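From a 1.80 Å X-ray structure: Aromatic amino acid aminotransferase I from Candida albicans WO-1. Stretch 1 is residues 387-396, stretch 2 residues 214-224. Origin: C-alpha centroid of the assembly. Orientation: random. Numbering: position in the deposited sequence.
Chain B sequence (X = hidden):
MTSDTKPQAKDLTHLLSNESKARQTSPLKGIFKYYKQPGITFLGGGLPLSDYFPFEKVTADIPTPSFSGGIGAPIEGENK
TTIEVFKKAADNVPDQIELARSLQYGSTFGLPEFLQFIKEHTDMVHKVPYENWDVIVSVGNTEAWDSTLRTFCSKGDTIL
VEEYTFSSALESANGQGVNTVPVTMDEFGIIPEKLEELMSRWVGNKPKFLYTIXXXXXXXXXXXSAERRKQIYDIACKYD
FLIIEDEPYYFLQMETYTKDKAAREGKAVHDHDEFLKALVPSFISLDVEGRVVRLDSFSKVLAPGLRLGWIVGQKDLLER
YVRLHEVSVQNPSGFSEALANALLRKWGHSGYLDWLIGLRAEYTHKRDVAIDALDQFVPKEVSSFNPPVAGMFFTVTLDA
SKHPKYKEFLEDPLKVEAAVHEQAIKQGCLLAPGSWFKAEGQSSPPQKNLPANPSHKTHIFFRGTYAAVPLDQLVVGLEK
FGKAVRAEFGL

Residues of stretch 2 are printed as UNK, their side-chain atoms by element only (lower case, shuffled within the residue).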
# COMPACT_ATOMS: atom_id res chain seq x y z
N PRO B 387 -4.91 -11.79 33.92
CA PRO B 387 -5.70 -12.42 32.86
C PRO B 387 -6.19 -11.31 31.92
O PRO B 387 -6.80 -10.36 32.38
CB PRO B 387 -6.89 -13.06 33.59
CG PRO B 387 -6.46 -13.11 35.02
CD PRO B 387 -5.58 -11.89 35.22
N PRO B 388 -5.91 -11.38 30.60
CA PRO B 388 -6.41 -10.37 29.67
C PRO B 388 -7.95 -10.38 29.56
O PRO B 388 -8.55 -11.43 29.65
CB PRO B 388 -5.84 -10.77 28.30
CG PRO B 388 -4.75 -11.78 28.59
CD PRO B 388 -5.09 -12.39 29.94
N VAL B 389 -8.53 -9.20 29.39
CA VAL B 389 -9.96 -8.98 29.01
C VAL B 389 -10.10 -8.82 27.49
O VAL B 389 -11.26 -8.82 27.02
CB VAL B 389 -10.55 -7.76 29.71
CG1 VAL B 389 -10.45 -7.88 31.24
CG2 VAL B 389 -9.94 -6.47 29.21
N ALA B 390 -9.00 -8.67 26.73
CA ALA B 390 -9.05 -8.52 25.25
C ALA B 390 -7.72 -8.92 24.63
O ALA B 390 -6.70 -8.84 25.29
CB ALA B 390 -9.42 -7.10 24.89
N GLY B 391 -7.76 -9.36 23.39
CA GLY B 391 -6.54 -9.54 22.59
C GLY B 391 -6.11 -10.99 22.46
O GLY B 391 -6.86 -11.91 22.89
N MET B 392 -4.95 -11.19 21.84
CA MET B 392 -4.41 -12.53 21.54
C MET B 392 -3.23 -12.84 22.46
O MET B 392 -2.75 -13.97 22.41
CB MET B 392 -4.01 -12.66 20.07
CG MET B 392 -2.99 -11.66 19.58
SD MET B 392 -2.48 -12.04 17.91
CE MET B 392 -4.05 -12.28 17.09
N PHE B 393 -2.84 -11.92 23.32
CA PHE B 393 -1.59 -12.05 24.11
C PHE B 393 -1.87 -12.21 25.59
O PHE B 393 -2.81 -11.61 26.15
CB PHE B 393 -0.70 -10.84 23.90
CG PHE B 393 -0.31 -10.64 22.46
CD1 PHE B 393 0.44 -11.59 21.79
CD2 PHE B 393 -0.65 -9.46 21.79
CE1 PHE B 393 0.83 -11.38 20.47
CE2 PHE B 393 -0.26 -9.27 20.48
CZ PHE B 393 0.45 -10.24 19.82
N PHE B 394 -1.02 -13.00 26.23
CA PHE B 394 -0.94 -13.13 27.70
C PHE B 394 0.50 -12.80 28.11
O PHE B 394 1.39 -12.89 27.29
CB PHE B 394 -1.35 -14.54 28.15
CG PHE B 394 -0.47 -15.67 27.72
CD1 PHE B 394 0.60 -16.07 28.51
CD2 PHE B 394 -0.69 -16.34 26.53
CE1 PHE B 394 1.41 -17.11 28.11
CE2 PHE B 394 0.13 -17.38 26.14
CZ PHE B 394 1.19 -17.76 26.93
N THR B 395 0.69 -12.34 29.33
CA THR B 395 2.06 -12.13 29.87
C THR B 395 2.23 -12.86 31.20
O THR B 395 1.25 -13.00 31.97
CB THR B 395 2.41 -10.66 29.96
OG1 THR B 395 1.45 -10.00 30.79
CG2 THR B 395 2.49 -10.06 28.58
N VAL B 396 3.47 -13.33 31.43
CA VAL B 396 3.92 -13.80 32.75
C VAL B 396 5.01 -12.85 33.23
O VAL B 396 5.96 -12.68 32.49
CB VAL B 396 4.46 -15.23 32.66
CG1 VAL B 396 4.91 -15.71 34.02
CG2 VAL B 396 3.42 -16.16 32.06
N UNK B 214 -4.87 0.31 22.63
CA UNK B 214 -5.47 0.42 23.96
C UNK B 214 -6.27 -0.83 24.30
O UNK B 214 -6.54 -1.01 25.48
c UNK B 214 -6.24 1.72 24.10
s UNK B 214 -7.36 2.07 22.74
N UNK B 215 -6.66 -1.65 23.32
CA UNK B 215 -7.41 -2.91 23.52
C UNK B 215 -6.55 -4.12 23.14
O UNK B 215 -6.22 -4.29 21.95
c UNK B 215 -8.74 -2.90 22.74
c UNK B 215 -9.64 -4.03 23.17
o UNK B 215 -9.37 -1.64 22.98
N UNK B 216 -6.20 -4.97 24.10
CA UNK B 216 -5.37 -6.15 23.79
C UNK B 216 -3.95 -5.69 23.43
O UNK B 216 -3.36 -6.19 22.41
N UNK B 217 -3.49 -4.68 24.16
CA UNK B 217 -2.21 -3.96 23.96
C UNK B 217 -1.10 -4.98 23.64
O UNK B 217 -1.05 -6.02 24.28
c UNK B 217 -1.86 -3.18 25.21
n UNK B 217 1.38 -1.55 24.38
c UNK B 217 -0.88 -2.03 25.04
c UNK B 217 0.59 -2.40 25.02
o UNK B 217 1.00 -3.44 25.54
N UNK B 218 -0.28 -4.69 22.62
CA UNK B 218 0.86 -5.54 22.22
C UNK B 218 2.12 -4.87 22.76
O UNK B 218 2.45 -3.77 22.28
c UNK B 218 0.88 -5.68 20.70
o UNK B 218 2.75 -7.14 20.88
n UNK B 218 2.08 -6.61 18.82
c UNK B 218 2.00 -6.52 20.14
N UNK B 219 2.92 -5.46 23.68
CA UNK B 219 2.85 -6.87 24.12
C UNK B 219 2.18 -7.24 25.45
O UNK B 219 2.15 -8.41 25.76
c UNK B 219 4.81 -5.87 25.04
c UNK B 219 4.36 -7.11 24.36
c UNK B 219 4.09 -4.79 24.27
N UNK B 220 1.67 -6.27 26.21
CA UNK B 220 1.29 -6.44 27.64
C UNK B 220 0.00 -7.26 27.76
O UNK B 220 -0.15 -7.95 28.78
o UNK B 220 0.12 -4.38 27.81
c UNK B 220 1.21 -5.12 28.38
c UNK B 220 2.50 -4.34 28.33
N UNK B 221 -0.85 -7.28 26.74
CA UNK B 221 -2.14 -7.98 26.82
C UNK B 221 -3.08 -7.19 27.73
O UNK B 221 -4.20 -7.65 28.00
N UNK B 222 -2.67 -5.98 28.12
CA UNK B 222 -3.49 -5.06 28.94
C UNK B 222 -4.59 -4.40 28.08
O UNK B 222 -4.49 -4.28 26.86
c UNK B 222 -2.57 -4.05 29.63
o UNK B 222 -2.14 -3.06 28.72
N UNK B 223 -5.67 -3.93 28.68
CA UNK B 223 -6.64 -3.08 27.95
C UNK B 223 -6.98 -1.90 28.83
O UNK B 223 -7.28 -2.14 30.03
o UNK B 223 -7.65 -5.03 26.87
c UNK B 223 -7.91 -3.84 27.56
N UNK B 224 -6.90 -0.68 28.34
CA UNK B 224 -7.25 0.48 29.20
C UNK B 224 -8.73 0.41 29.55
O UNK B 224 -9.58 0.24 28.65
c UNK B 224 -5.43 2.05 28.35
c UNK B 224 -6.92 1.78 28.48
c UNK B 224 -4.81 2.29 29.72
c UNK B 224 -5.22 3.27 27.46
O HOH W 1 -3.83 -8.49 21.27
O HOH W 2 -1.51 -9.43 30.43
O HOH W 3 -6.65 -6.96 28.67

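Position 214 carries one carbon and then a sulfur; it lies out of reach of stretch 1 and is Cys214. At 215 a single carbon bears one oxygen and one carbon, the fork of a threonine, and the methyl carbon lies 3.5 Å from Ala390 CB. In Thr215, therefore, CG2 packs against the alanine while OG1 is satisfied elsewhere in the structure.

Position 216 has no side-chain atoms. Its CA sits 3.8 Å from Gly391 CA and 3.4 Å from Ala390 O, the latter a CA-H...O contact, and an ideal CB would come within 2.6 Å of Gly391 CA. Positive phi agrees with Gly216.

Three carbons, the third carrying an oxygen and a nitrogen, define 217 as Gln217; its CA-to-CB bond points away from stretch 1, and only its backbone O comes near, 4.3 Å from Phe393 CD2. At 218 the amide group follows one carbon sooner, giving Asn218, whose CG lies 3.6 Å from Phe393 CE2. Position 219 closes three carbons onto its own nitrogen: Pro219, preceded by a cis peptide bond. Its CA-to-CB bond points away from stretch 1, and its backbone O lies 3.3 Å from Thr395 CG2.

Position 220 again forks into one oxygen and one carbon. This is Thr220, its CA-to-CB bond pointing away from stretch 1; its OG1 and N both donate to Gln217 OE1, at 2.6 and 3.0 Å, which braces the turn from within.

Position 221 is bare, with phi at 72°, and an ideal CB would clash with Phe393 O at 2.6 Å. Gly221 has its CA 3.8 Å from that oxygen, while its N donates to Gln217 O at 2.8 Å. One carbon and one oxygen at 222 make Ser222, which does not touch stretch 1. The same atoms at 223 point toward it, with the oxygen 3.4 Å from Ala390 CB: Ser223, whose OG also accepts from Gly216 N at 3.1 Å. Four carbons forked at the second identify 224 as Leu224, directed away.

The contact works by close packing and water rather than by clear direct hydrogen bonds. Two glycines of stretch 2 admit the backbone of stretch 1, and Phe393 packs against the turn between them. Water 1 donates to Gly216 O (2.6 Å) and accepts from Met392 N (3.0 Å); water 3 likewise joins Gly221 O (2.6 Å) to Val389 N (3.0 Å). Water 2 lies 2.6 Å from Thr220 O and 3.0 Å from Thr395 OG1.

Stretch 2, residues 214-224: CTGQNPTGSSL
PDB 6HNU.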